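Local coordinates for regulator of nonsense transcripts 2 (Homo sapiens, PDB 4CEM), which acts in nonsense-mediated mRNA decay as the factor UPF2, whose three MIF4G domains are probably helical platforms for partner molecules, at residues S30-A35 with V159-D164; S38-N43 with H114-D119; N43-L48 with G79-K84; S72-F77 with V107-L112. All coordinates share one frame; numbering follows the deposited sequence.

Contact 1: residues S30-A35 with V159-D164; sequences SKNQNA and VGIFTD
N32 ND2 is held between two acceptors, V159 O across the contact at 2.8 Å and S111 OG on helix 103-116. The bond to V159 O is nearly straight, 166° at the hydrogen, although its exact length is doubtful because the modelled nitrogen stands too near a methyl of V159. CG lies beside the backbone N, anti to the carbonyl carbon (chi1 -74°), and from there the amide leads across to the loop. N32 CB also comes within 3.3 Å of V159 O, and I161 CG1 lies 3.6 Å from N32 ND2, an apolar neighbour to the amide. The other end of the amide is occupied too, since N32 OD1 accepts from Q115 NE2. G160 ends helix 143-158 in a Schellman motif, with positive phi (79°). Glycine suits the place twice over: the backbone takes this conformation readily without a side chain, and a CB would be directed at Q33 CG, which instead lies 4.4 Å from G160 CA. Asparagine suits the opposite side because one short side chain both donates and accepts. The chemistry implies that a buried residue's carbonyl at a helix end is met by another buried residue's amide, tying helix 6-33 to the 159-164 loop.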
loop_
_atom_site.group_PDB
_atom_site.type_symbol
_atom_site.label_atom_id
_atom_site.label_comp_id
_atom_site.label_asym_id
_atom_site.label_seq_id
_atom_site.Cartn_x
_atom_site.Cartn_y
_atom_site.Cartn_z
ATOM N N SER A 30 -14.495 -6.109 -12.859
ATOM C CA SER A 30 -15.382 -6.687 -13.862
ATOM C C SER A 30 -14.987 -6.235 -15.270
ATOM O O SER A 30 -14.792 -7.065 -16.160
ATOM C CB SER A 30 -16.830 -6.307 -13.566
ATOM O OG SER A 30 -17.716 -7.001 -14.420
ATOM N N LYS A 31 -14.859 -4.922 -15.456
ATOM C CA LYS A 31 -14.457 -4.348 -16.749
ATOM C C LYS A 31 -13.094 -4.822 -17.219
ATOM O O LYS A 31 -12.911 -5.128 -18.399
ATOM C CB LYS A 31 -14.445 -2.809 -16.710
ATOM C CG LYS A 31 -15.631 -2.177 -17.420
ATOM C CD LYS A 31 -15.354 -0.735 -17.829
ATOM C CE LYS A 31 -16.045 -0.386 -19.148
ATOM N NZ LYS A 31 -15.708 0.997 -19.599
ATOM N N ASN A 32 -12.132 -4.855 -16.303
ATOM C CA ASN A 32 -10.767 -5.200 -16.667
ATOM C C ASN A 32 -10.620 -6.665 -17.062
ATOM O O ASN A 32 -10.003 -6.973 -18.077
ATOM C CB ASN A 32 -9.814 -4.843 -15.538
ATOM C CG ASN A 32 -9.583 -3.357 -15.434
ATOM O OD1 ASN A 32 -9.669 -2.639 -16.427
ATOM N ND2 ASN A 32 -9.282 -2.885 -14.235
ATOM N N GLN A 33 -11.201 -7.563 -16.280
ATOM C CA GLN A 33 -11.160 -8.981 -16.612
ATOM C C GLN A 33 -11.876 -9.266 -17.926
ATOM O O GLN A 33 -11.466 -10.155 -18.674
ATOM C CB GLN A 33 -11.786 -9.811 -15.495
ATOM C CG GLN A 33 -11.000 -9.771 -14.202
ATOM C CD GLN A 33 -11.515 -10.756 -13.176
ATOM O OE1 GLN A 33 -12.708 -11.053 -13.121
ATOM N NE2 GLN A 33 -10.612 -11.269 -12.354
ATOM N N ASN A 34 -12.930 -8.504 -18.214
ATOM C CA ASN A 34 -13.713 -8.694 -19.442
ATOM C C ASN A 34 -13.156 -7.959 -20.670
ATOM O O ASN A 34 -13.682 -8.098 -21.762
ATOM C CB ASN A 34 -15.162 -8.268 -19.203
ATOM C CG ASN A 34 -16.149 -9.064 -20.031
ATOM O OD1 ASN A 34 -16.170 -10.291 -19.974
ATOM N ND2 ASN A 34 -16.986 -8.371 -20.786
ATOM N N ALA A 35 -12.078 -7.200 -20.491
ATOM C CA ALA A 35 -11.482 -6.380 -21.560
ATOM C C ALA A 35 -11.154 -7.092 -22.883
ATOM O O ALA A 35 -11.444 -6.558 -23.955
ATOM C CB ALA A 35 -10.224 -5.693 -21.037
ATOM N N VAL A 159 -7.979 -5.011 -8.915
ATOM C CA VAL A 159 -8.765 -4.459 -10.014
ATOM C C VAL A 159 -8.642 -5.295 -11.300
ATOM O O VAL A 159 -9.237 -4.965 -12.317
ATOM C CB VAL A 159 -8.347 -2.974 -10.196
ATOM C CG1 VAL A 159 -8.110 -2.592 -11.651
ATOM C CG2 VAL A 159 -9.338 -2.072 -9.475
ATOM N N GLY A 160 -7.875 -6.384 -11.255
ATOM C CA GLY A 160 -7.832 -7.351 -12.354
ATOM C C GLY A 160 -6.995 -6.993 -13.580
ATOM O O GLY A 160 -7.073 -7.681 -14.598
ATOM N N ILE A 161 -6.203 -5.926 -13.494
ATOM C CA ILE A 161 -5.250 -5.591 -14.548
ATOM C C ILE A 161 -4.157 -6.655 -14.578
ATOM O O ILE A 161 -3.796 -7.151 -15.644
ATOM C CB ILE A 161 -4.657 -4.183 -14.347
ATOM C CG1 ILE A 161 -5.744 -3.130 -14.608
ATOM C CG2 ILE A 161 -3.478 -3.951 -15.282
ATOM C CD1 ILE A 161 -5.396 -1.736 -14.140
ATOM N N PHE A 162 -3.649 -7.012 -13.399
ATOM C CA PHE A 162 -2.858 -8.235 -13.221
ATOM C C PHE A 162 -3.743 -9.403 -12.787
ATOM O O PHE A 162 -4.678 -9.225 -12.011
ATOM C CB PHE A 162 -1.778 -8.042 -12.156
ATOM C CG PHE A 162 -0.809 -6.944 -12.451
ATOM C CD1 PHE A 162 -0.516 -6.560 -13.755
ATOM C CD2 PHE A 162 -0.150 -6.309 -11.412
ATOM C CE1 PHE A 162 0.387 -5.540 -14.007
ATOM C CE2 PHE A 162 0.762 -5.295 -11.662
ATOM C CZ PHE A 162 1.028 -4.911 -12.963
ATOM N N THR A 163 -3.415 -10.603 -13.259
ATOM C CA THR A 163 -4.132 -11.801 -12.864
ATOM C C THR A 163 -3.746 -12.116 -11.444
ATOM O O THR A 163 -2.765 -11.585 -10.945
ATOM C CB THR A 163 -3.764 -13.010 -13.738
ATOM O OG1 THR A 163 -2.365 -13.326 -13.570
ATOM C CG2 THR A 163 -4.092 -12.743 -15.213
ATOM N N ASP A 164 -4.508 -12.978 -10.786
ATOM C CA ASP A 164 -4.198 -13.336 -9.411
ATOM C C ASP A 164 -2.768 -13.857 -9.306
ATOM O O ASP A 164 -1.999 -13.363 -8.482
ATOM C CB ASP A 164 -5.180 -14.380 -8.881
ATOM C CG ASP A 164 -6.567 -13.804 -8.589
ATOM O OD1 ASP A 164 -6.818 -12.597 -8.796
ATOM O OD2 ASP A 164 -7.423 -14.585 -8.135
#

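Contact 2: residues S38-N43 with H114-D119; sequences SRPEEN and HQRYAD
At the C-terminal end of helix 103-116, R39 from the chain leading to helix 42-46 grips the carbonyl of H114 side-on. R39 NE gives a hydrogen bond of 3.0 Å to H114 O, and R39 NH2 gives one of 2.8 Å to the same oxygen, which lies close to the guanidinium plane. The first donor sits in the carbonyl plane, whereas the second is tilted from it by 23°. An arginine can reach this far because its chain is extended from CG to NE, with CD anti to CA (chi2 -154°). A118 CA rests 3.6 Å above the centre of one guanidinium face. R39 NH2 also stands over the H114 ring, 3.4 Å from H114 CE1, with the two planes 84° apart; the ring's NE2 is bonded to N32 O. Beside this grip P40 CD meets R116 O at 3.8 Å, a compact ring that suits a backbone-lined surface. A leucine in place of R39 would probably leave H114 O without these two donors and remove the flat group packed against A118. Such a positive side chain at the carbonyl end of a helix is an arrangement typical of helix termini, where it probably complements the helix dipole.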
loop_
_atom_site.group_PDB
_atom_site.type_symbol
_atom_site.label_atom_id
_atom_site.label_comp_id
_atom_site.label_asym_id
_atom_site.label_seq_id
_atom_site.Cartn_x
_atom_site.Cartn_y
_atom_site.Cartn_z
ATOM N N SER A 38 -13.499 -7.316 -26.071
ATOM C CA SER A 38 -13.952 -6.084 -26.718
ATOM C C SER A 38 -12.935 -4.926 -26.692
ATOM O O SER A 38 -13.288 -3.790 -26.377
ATOM C CB SER A 38 -15.286 -5.636 -26.111
ATOM O OG SER A 38 -15.086 -4.937 -24.898
ATOM N N ARG A 39 -11.684 -5.210 -27.041
ATOM C CA ARG A 39 -10.750 -4.149 -27.387
ATOM C C ARG A 39 -11.098 -3.661 -28.794
ATOM O O ARG A 39 -11.635 -4.429 -29.595
ATOM C CB ARG A 39 -9.302 -4.638 -27.311
ATOM C CG ARG A 39 -8.887 -5.022 -25.903
ATOM C CD ARG A 39 -7.397 -4.906 -25.695
ATOM N NE ARG A 39 -7.004 -5.010 -24.285
ATOM C CZ ARG A 39 -6.721 -6.145 -23.639
ATOM N NH1 ARG A 39 -6.810 -7.330 -24.248
ATOM N NH2 ARG A 39 -6.341 -6.099 -22.364
ATOM N N PRO A 40 -10.816 -2.384 -29.101
ATOM C CA PRO A 40 -11.160 -1.879 -30.436
ATOM C C PRO A 40 -10.224 -2.422 -31.518
ATOM O O PRO A 40 -9.207 -3.032 -31.201
ATOM C CB PRO A 40 -11.004 -0.357 -30.299
ATOM C CG PRO A 40 -10.780 -0.088 -28.839
ATOM C CD PRO A 40 -10.197 -1.340 -28.272
ATOM N N GLU A 41 -10.560 -2.190 -32.784
ATOM C CA GLU A 41 -9.774 -2.740 -33.894
ATOM C C GLU A 41 -9.090 -1.671 -34.746
ATOM O O GLU A 41 -9.335 -0.472 -34.585
ATOM C CB GLU A 41 -10.610 -3.678 -34.781
ATOM C CG GLU A 41 -12.091 -3.794 -34.443
ATOM C CD GLU A 41 -12.631 -5.189 -34.705
ATOM O OE1 GLU A 41 -12.066 -6.160 -34.149
ATOM O OE2 GLU A 41 -13.621 -5.318 -35.461
ATOM N N GLU A 42 -8.205 -2.145 -35.622
ATOM C CA GLU A 42 -7.503 -1.332 -36.614
ATOM C C GLU A 42 -8.257 -0.060 -37.003
ATOM O O GLU A 42 -7.741 1.042 -36.822
ATOM C CB GLU A 42 -7.218 -2.204 -37.855
ATOM C CG GLU A 42 -6.850 -1.478 -39.149
ATOM C CD GLU A 42 -5.481 -0.821 -39.106
ATOM O OE1 GLU A 42 -5.261 0.067 -38.252
ATOM O OE2 GLU A 42 -4.628 -1.186 -39.944
ATOM N N ASN A 43 -9.475 -0.209 -37.520
ATOM C CA ASN A 43 -10.220 0.938 -38.044
ATOM C C ASN A 43 -10.449 2.021 -36.986
ATOM O O ASN A 43 -10.324 3.207 -37.270
ATOM C CB ASN A 43 -11.541 0.504 -38.711
ATOM C CG ASN A 43 -12.689 0.334 -37.721
ATOM O OD1 ASN A 43 -12.482 0.046 -36.534
ATOM N ND2 ASN A 43 -13.916 0.504 -38.211
ATOM N N HIS A 114 -5.304 -0.638 -20.185
ATOM C CA HIS A 114 -5.544 -2.074 -20.205
ATOM C C HIS A 114 -6.715 -2.438 -21.058
ATOM O O HIS A 114 -6.643 -3.397 -21.807
ATOM C CB HIS A 114 -5.766 -2.587 -18.795
ATOM C CG HIS A 114 -6.175 -4.038 -18.735
ATOM N ND1 HIS A 114 -5.373 -5.031 -19.148
ATOM C CD2 HIS A 114 -7.352 -4.640 -18.286
ATOM C CE1 HIS A 114 -6.000 -6.209 -18.977
ATOM N NE2 HIS A 114 -7.214 -5.963 -18.448
ATOM N N GLN A 115 -7.797 -1.666 -20.968
ATOM C CA GLN A 115 -9.024 -1.972 -21.710
ATOM C C GLN A 115 -8.897 -1.681 -23.206
ATOM O O GLN A 115 -9.658 -2.225 -24.011
ATOM C CB GLN A 115 -10.234 -1.231 -21.121
ATOM C CG GLN A 115 -10.711 -1.788 -19.784
ATOM C CD GLN A 115 -11.580 -0.809 -18.999
ATOM O OE1 GLN A 115 -12.452 -0.151 -19.560
ATOM N NE2 GLN A 115 -11.352 -0.725 -17.696
ATOM N N ARG A 116 -7.949 -0.829 -23.582
ATOM C CA ARG A 116 -7.741 -0.510 -24.989
ATOM C C ARG A 116 -6.613 -1.320 -25.639
ATOM O O ARG A 116 -6.742 -1.701 -26.797
ATOM C CB ARG A 116 -7.474 0.980 -25.162
ATOM C CG ARG A 116 -7.539 1.436 -26.610
ATOM C CD ARG A 116 -7.695 2.941 -26.708
ATOM N NE ARG A 116 -9.079 3.372 -26.526
ATOM C CZ ARG A 116 -9.487 4.638 -26.612
ATOM N NH1 ARG A 116 -8.623 5.619 -26.871
ATOM N NH2 ARG A 116 -10.769 4.933 -26.437
ATOM N N TYR A 117 -5.541 -1.588 -24.886
ATOM C CA TYR A 117 -4.306 -2.178 -25.421
ATOM C C TYR A 117 -3.865 -3.482 -24.741
ATOM O O TYR A 117 -3.497 -3.487 -23.565
ATOM C CB TYR A 117 -3.161 -1.173 -25.284
ATOM C CG TYR A 117 -3.454 0.182 -25.881
ATOM C CD1 TYR A 117 -3.325 0.405 -27.249
ATOM C CD2 TYR A 117 -3.834 1.250 -25.080
ATOM C CE1 TYR A 117 -3.578 1.650 -27.800
ATOM C CE2 TYR A 117 -4.087 2.496 -25.628
ATOM C CZ TYR A 117 -3.959 2.686 -26.985
ATOM O OH TYR A 117 -4.212 3.913 -27.530
ATOM N N ALA A 118 -3.853 -4.570 -25.509
ATOM C CA ALA A 118 -3.390 -5.878 -25.032
ATOM C C ALA A 118 -1.960 -5.886 -24.495
ATOM O O ALA A 118 -1.652 -6.654 -23.593
ATOM C CB ALA A 118 -3.540 -6.919 -26.133
ATOM N N ASP A 119 -1.093 -5.028 -25.024
ATOM C CA ASP A 119 0.313 -4.981 -24.595
ATOM C C ASP A 119 0.540 -4.361 -23.229
ATOM O O ASP A 119 1.645 -4.458 -22.688
ATOM C CB ASP A 119 1.160 -4.178 -25.589
ATOM C CG ASP A 119 1.299 -4.859 -26.916
ATOM O OD1 ASP A 119 0.792 -5.988 -27.060
ATOM O OD2 ASP A 119 1.911 -4.255 -27.825
#

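Contact 3: residues N43-L48 with G79-K84; sequences NFFSRL and GLNLSK
L48, N81 and F45 make most of this contact, L48 through its apolar branches and N81 through its amide. L48 lies against the backbone of 79-84: its CB is 3.5 Å from G79 O, its CD1 is 3.4 Å from L80 O, and CD2 lies near G79 O. A leucine fits here because its fork spreads over two successive peptide units. L48 CB also touches N81 CB at 4.1 Å.

N81 carries the polar part. Its CG is anti to the backbone N (chi1 -178°), and the N81 and F45 side chains cross at about a right angle, with amide and ring planes 39° apart. N81 ND2 makes a weak, bent hydrogen bond of 3.3 Å to F45 O and also approaches F45 CB. N81 OD1 accepts from S83 N at 3.0 Å, in the carbonyl plane, closing an Asx turn that fixes the rotation of the amide. S83 OG lies over one face of the F45 ring, 4.0 Å from F45 CD1. An alanine at N81 would probably leave S83 N without its Asx-turn acceptor and cost F45 O its weak partner, freeing the turn to shift.

Around the contact, D49 is joined by backbone hydrogen bonds to G79 and N81, L80 faces helix 52-61, and R116 of helix 103-116 packs on both F45 and L48. The short helix 42-46 is thereby laid against the turn joining helices 70-79 and 86-95.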
loop_
_atom_site.group_PDB
_atom_site.type_symbol
_atom_site.label_atom_id
_atom_site.label_comp_id
_atom_site.label_asym_id
_atom_site.label_seq_id
_atom_site.Cartn_x
_atom_site.Cartn_y
_atom_site.Cartn_z
ATOM N N ASN A 43 -9.475 -0.209 -37.520
ATOM C CA ASN A 43 -10.220 0.938 -38.044
ATOM C C ASN A 43 -10.449 2.021 -36.986
ATOM O O ASN A 43 -10.324 3.207 -37.270
ATOM C CB ASN A 43 -11.541 0.504 -38.711
ATOM C CG ASN A 43 -12.689 0.334 -37.721
ATOM O OD1 ASN A 43 -12.482 0.046 -36.534
ATOM N ND2 ASN A 43 -13.916 0.504 -38.211
ATOM N N PHE A 44 -10.769 1.607 -35.764
ATOM C CA PHE A 44 -10.975 2.540 -34.665
ATOM C C PHE A 44 -9.680 3.288 -34.364
ATOM O O PHE A 44 -9.689 4.494 -34.151
ATOM C CB PHE A 44 -11.466 1.790 -33.421
ATOM C CG PHE A 44 -11.629 2.660 -32.212
ATOM C CD1 PHE A 44 -10.560 2.901 -31.362
ATOM C CD2 PHE A 44 -12.848 3.239 -31.919
ATOM C CE1 PHE A 44 -10.702 3.712 -30.246
ATOM C CE2 PHE A 44 -13.001 4.044 -30.796
ATOM C CZ PHE A 44 -11.925 4.280 -29.961
ATOM N N PHE A 45 -8.567 2.568 -34.337
ATOM C CA PHE A 45 -7.270 3.183 -34.063
ATOM C C PHE A 45 -6.854 4.163 -35.150
ATOM O O PHE A 45 -6.174 5.147 -34.859
ATOM C CB PHE A 45 -6.197 2.110 -33.858
ATOM C CG PHE A 45 -6.311 1.404 -32.538
ATOM C CD1 PHE A 45 -5.948 2.052 -31.360
ATOM C CD2 PHE A 45 -6.819 0.118 -32.460
ATOM C CE1 PHE A 45 -6.070 1.418 -30.137
ATOM C CE2 PHE A 45 -6.949 -0.518 -31.237
ATOM C CZ PHE A 45 -6.573 0.131 -30.076
ATOM N N SER A 46 -7.287 3.902 -36.388
ATOM C CA SER A 46 -7.005 4.782 -37.532
ATOM C C SER A 46 -7.442 6.207 -37.286
ATOM O O SER A 46 -6.769 7.145 -37.704
ATOM C CB SER A 46 -7.732 4.299 -38.787
ATOM O OG SER A 46 -7.513 2.922 -38.993
ATOM N N ARG A 47 -8.590 6.353 -36.629
ATOM C CA ARG A 47 -9.203 7.660 -36.427
ATOM C C ARG A 47 -8.682 8.412 -35.214
ATOM O O ARG A 47 -9.013 9.578 -35.040
ATOM C CB ARG A 47 -10.710 7.524 -36.292
ATOM C CG ARG A 47 -11.381 6.883 -37.484
ATOM C CD ARG A 47 -12.869 7.178 -37.447
ATOM N NE ARG A 47 -13.663 5.990 -37.735
ATOM C CZ ARG A 47 -14.965 5.865 -37.474
ATOM N NH1 ARG A 47 -15.652 6.863 -36.914
ATOM N NH2 ARG A 47 -15.588 4.730 -37.787
ATOM N N LEU A 48 -7.912 7.754 -34.354
ATOM C CA LEU A 48 -7.233 8.461 -33.279
ATOM C C LEU A 48 -5.902 8.892 -33.864
ATOM O O LEU A 48 -5.484 8.366 -34.900
ATOM C CB LEU A 48 -7.057 7.563 -32.053
ATOM C CG LEU A 48 -8.349 6.941 -31.495
ATOM C CD1 LEU A 48 -8.043 6.122 -30.257
ATOM C CD2 LEU A 48 -9.409 7.991 -31.185
ATOM N N GLY A 79 -8.197 10.489 -27.315
ATOM C CA GLY A 79 -7.919 11.008 -28.654
ATOM C C GLY A 79 -6.635 10.506 -29.303
ATOM O O GLY A 79 -6.440 10.677 -30.509
ATOM N N LEU A 80 -5.767 9.890 -28.506
ATOM C CA LEU A 80 -4.460 9.446 -28.957
ATOM C C LEU A 80 -4.454 7.974 -29.363
ATOM O O LEU A 80 -5.156 7.156 -28.781
ATOM C CB LEU A 80 -3.436 9.629 -27.837
ATOM C CG LEU A 80 -3.208 11.010 -27.233
ATOM C CD1 LEU A 80 -2.126 10.922 -26.176
ATOM C CD2 LEU A 80 -2.804 12.002 -28.305
ATOM N N ASN A 81 -3.642 7.645 -30.364
ATOM C CA ASN A 81 -3.314 6.254 -30.669
ATOM C C ASN A 81 -1.984 5.948 -30.011
ATOM O O ASN A 81 -0.935 6.300 -30.537
ATOM C CB ASN A 81 -3.234 6.014 -32.184
ATOM C CG ASN A 81 -2.939 4.565 -32.536
ATOM O OD1 ASN A 81 -2.432 3.798 -31.718
ATOM N ND2 ASN A 81 -3.270 4.181 -33.757
ATOM N N LEU A 82 -2.038 5.290 -28.859
ATOM C CA LEU A 82 -0.842 5.009 -28.063
ATOM C C LEU A 82 -0.260 3.620 -28.354
ATOM O O LEU A 82 0.612 3.153 -27.624
ATOM C CB LEU A 82 -1.164 5.174 -26.568
ATOM C CG LEU A 82 -1.307 6.622 -26.066
ATOM C CD1 LEU A 82 -2.258 6.709 -24.885
ATOM C CD2 LEU A 82 0.040 7.226 -25.689
ATOM N N SER A 83 -0.726 2.984 -29.434
ATOM C CA SER A 83 -0.274 1.646 -29.831
ATOM C C SER A 83 1.233 1.445 -29.783
ATOM O O SER A 83 1.691 0.384 -29.367
ATOM C CB SER A 83 -0.748 1.304 -31.241
ATOM O OG SER A 83 -2.112 0.935 -31.244
ATOM N N LYS A 84 1.994 2.455 -30.210
ATOM C CA LYS A 84 3.448 2.358 -30.273
ATOM C C LYS A 84 4.161 2.823 -29.012
ATOM O O LYS A 84 5.377 2.661 -28.912
ATOM C CB LYS A 84 3.976 3.165 -31.460
ATOM C CG LYS A 84 3.566 2.624 -32.824
ATOM C CD LYS A 84 4.055 3.553 -33.928
ATOM C CE LYS A 84 3.230 3.436 -35.206
ATOM N NZ LYS A 84 3.476 2.162 -35.945
#

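Contact 4: residues S72-F77 with V107-L112; sequences SLSHDF and VHLCSL
F77 and L112 form the densely packed end of this helix pair. L112 CB lies over the face of the F77 ring, 4.0 Å from its centroid and 28° off the normal, a CH-pi contact. F77 CG is anti to its backbone N (chi1 179°), and the far end of the ring brings F77 CZ to 3.3 Å from L112 O. One turn earlier L73 and L109 cross at about a right angle, with L73 CD1 3.7 Å from L109 CD1. These are large apolar residues, and L73, L109 and F77 are buried; F58 of helix 52-61 packs on L73 and F77, and F113 meets the F77 ring edge-to-face.

The other flank is more open and polar. There S74 and H108, both partly exposed, meet through a hydrogen bond of 2.9 Å from H108 NE2 to S74 OG, with the oxygen in the imidazole plane. S74 OG is also bonded to R70 O in its own helix, so a small hydroxyl serves the two partners at once. L112 joins the two sides: its CD1 comes within 3.6 Å of S74 OG, and its CG lies above the rim of the H108 ring.

The segment axes run almost parallel, 12° apart, at a closest approach of 10.7 Å. Side-by-side packing of near-parallel helices with one helix, 86-95, between them in sequence is characteristic of all-helical, HEAT-like domains such as MIF4G.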
loop_
_atom_site.group_PDB
_atom_site.type_symbol
_atom_site.label_atom_id
_atom_site.label_comp_id
_atom_site.label_asym_id
_atom_site.label_seq_id
_atom_site.Cartn_x
_atom_site.Cartn_y
_atom_site.Cartn_z
ATOM N N SER A 72 -8.869 15.387 -17.373
ATOM C CA SER A 72 -8.019 15.955 -18.411
ATOM C C SER A 72 -7.134 14.893 -19.071
ATOM O O SER A 72 -7.053 14.823 -20.305
ATOM C CB SER A 72 -7.181 17.102 -17.856
ATOM O OG SER A 72 -6.569 16.744 -16.638
ATOM N N LEU A 73 -6.498 14.051 -18.262
ATOM C CA LEU A 73 -5.681 12.968 -18.808
ATOM C C LEU A 73 -6.535 11.932 -19.536
ATOM O O LEU A 73 -6.121 11.371 -20.560
ATOM C CB LEU A 73 -4.856 12.301 -17.715
ATOM C CG LEU A 73 -3.823 13.225 -17.079
ATOM C CD1 LEU A 73 -3.104 12.534 -15.936
ATOM C CD2 LEU A 73 -2.843 13.694 -18.136
ATOM N N SER A 74 -7.742 11.704 -19.030
ATOM C CA SER A 74 -8.685 10.828 -19.713
ATOM C C SER A 74 -9.072 11.384 -21.072
ATOM O O SER A 74 -9.127 10.645 -22.045
ATOM C CB SER A 74 -9.921 10.603 -18.850
ATOM O OG SER A 74 -9.583 9.793 -17.734
ATOM N N HIS A 75 -9.341 12.685 -21.131
ATOM C CA HIS A 75 -9.722 13.349 -22.378
ATOM C C HIS A 75 -8.641 13.202 -23.417
ATOM O O HIS A 75 -8.905 12.806 -24.540
ATOM C CB HIS A 75 -10.012 14.822 -22.125
ATOM C CG HIS A 75 -10.235 15.623 -23.382
ATOM N ND1 HIS A 75 -9.225 16.211 -24.048
ATOM C CD2 HIS A 75 -11.400 15.926 -24.084
ATOM C CE1 HIS A 75 -9.716 16.855 -25.126
ATOM N NE2 HIS A 75 -11.046 16.679 -25.146
ATOM N N ASP A 76 -7.405 13.498 -23.039
ATOM C CA ASP A 76 -6.285 13.324 -23.948
ATOM C C ASP A 76 -6.153 11.874 -24.364
ATOM O O ASP A 76 -6.063 11.577 -25.558
ATOM C CB ASP A 76 -4.979 13.788 -23.311
ATOM C CG ASP A 76 -4.942 15.281 -23.075
ATOM O OD1 ASP A 76 -5.782 16.015 -23.661
ATOM O OD2 ASP A 76 -4.070 15.723 -22.289
ATOM N N PHE A 77 -6.139 10.975 -23.386
ATOM C CA PHE A 77 -6.033 9.546 -23.671
ATOM C C PHE A 77 -6.978 9.101 -24.790
ATOM O O PHE A 77 -6.556 8.402 -25.719
ATOM C CB PHE A 77 -6.309 8.725 -22.412
ATOM C CG PHE A 77 -6.239 7.237 -22.629
ATOM C CD1 PHE A 77 -5.040 6.557 -22.486
ATOM C CD2 PHE A 77 -7.377 6.514 -22.964
ATOM C CE1 PHE A 77 -4.972 5.191 -22.680
ATOM C CE2 PHE A 77 -7.318 5.146 -23.153
ATOM C CZ PHE A 77 -6.113 4.482 -23.015
ATOM N N VAL A 107 -4.727 4.258 -11.162
ATOM C CA VAL A 107 -5.356 2.967 -11.423
ATOM C C VAL A 107 -6.434 3.139 -12.489
ATOM O O VAL A 107 -6.594 2.283 -13.367
ATOM C CB VAL A 107 -5.959 2.348 -10.129
ATOM C CG1 VAL A 107 -6.775 1.103 -10.439
ATOM C CG2 VAL A 107 -4.857 2.013 -9.133
ATOM N N HIS A 108 -7.164 4.249 -12.418
ATOM C CA HIS A 108 -8.163 4.564 -13.441
ATOM C C HIS A 108 -7.529 4.658 -14.798
ATOM O O HIS A 108 -8.059 4.112 -15.762
ATOM C CB HIS A 108 -8.922 5.855 -13.096
ATOM C CG HIS A 108 -9.687 6.458 -14.260
ATOM N ND1 HIS A 108 -10.892 6.003 -14.654
ATOM C CD2 HIS A 108 -9.378 7.526 -15.098
ATOM C CE1 HIS A 108 -11.327 6.727 -15.697
ATOM N NE2 HIS A 108 -10.399 7.663 -15.968
ATOM N N LEU A 109 -6.392 5.353 -14.891
ATOM C CA LEU A 109 -5.695 5.507 -16.172
ATOM C C LEU A 109 -5.133 4.176 -16.618
ATOM O O LEU A 109 -5.183 3.862 -17.800
ATOM C CB LEU A 109 -4.578 6.553 -16.108
ATOM C CG LEU A 109 -5.048 8.013 -16.015
ATOM C CD1 LEU A 109 -3.878 8.967 -15.794
ATOM C CD2 LEU A 109 -5.866 8.418 -17.235
ATOM N N CYS A 110 -4.614 3.391 -15.676
ATOM C CA CYS A 110 -4.124 2.053 -16.006
ATOM C C CYS A 110 -5.237 1.156 -16.581
ATOM O O CYS A 110 -4.973 0.309 -17.440
ATOM C CB CYS A 110 -3.472 1.389 -14.791
ATOM S SG CYS A 110 -1.863 2.067 -14.310
ATOM N N SER A 111 -6.477 1.367 -16.135
ATOM C CA SER A 111 -7.618 0.590 -16.626
ATOM C C SER A 111 -8.030 0.994 -18.030
ATOM O O SER A 111 -8.455 0.150 -18.818
ATOM C CB SER A 111 -8.819 0.715 -15.681
ATOM O OG SER A 111 -8.491 0.251 -14.383
ATOM N N LEU A 112 -7.926 2.279 -18.357
ATOM C CA LEU A 112 -8.233 2.712 -19.721
ATOM C C LEU A 112 -7.189 2.153 -20.702
ATOM O O LEU A 112 -7.534 1.717 -21.796
ATOM C CB LEU A 112 -8.312 4.235 -19.821
ATOM C CG LEU A 112 -9.386 4.971 -19.013
ATOM C CD1 LEU A 112 -9.184 6.473 -19.152
ATOM C CD2 LEU A 112 -10.784 4.574 -19.455
#

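Following the chain from the N terminus, the end of helix 6-33 enters contact 1, whose partner lies beyond helix 143-158; the loop this closes encloses the other three contacts. Contact 2 comes next, joining the approach to helix 42-46 with the end of helix 103-116, and within its span lie contacts 3 and 4. These two cross: 43-48 pairs with 79-84, while 72-77 pairs with 107-112. Contacts 2 and 3 share N43 and are tied further by Y117 OH bonding to L82 N. Helix 103-116 is the common element, taking part in contacts 2 and 4 and meeting N32 of contact 1, thereby joining the end of helix 6-33 and the approach to helix 42-46 to the helices that follow.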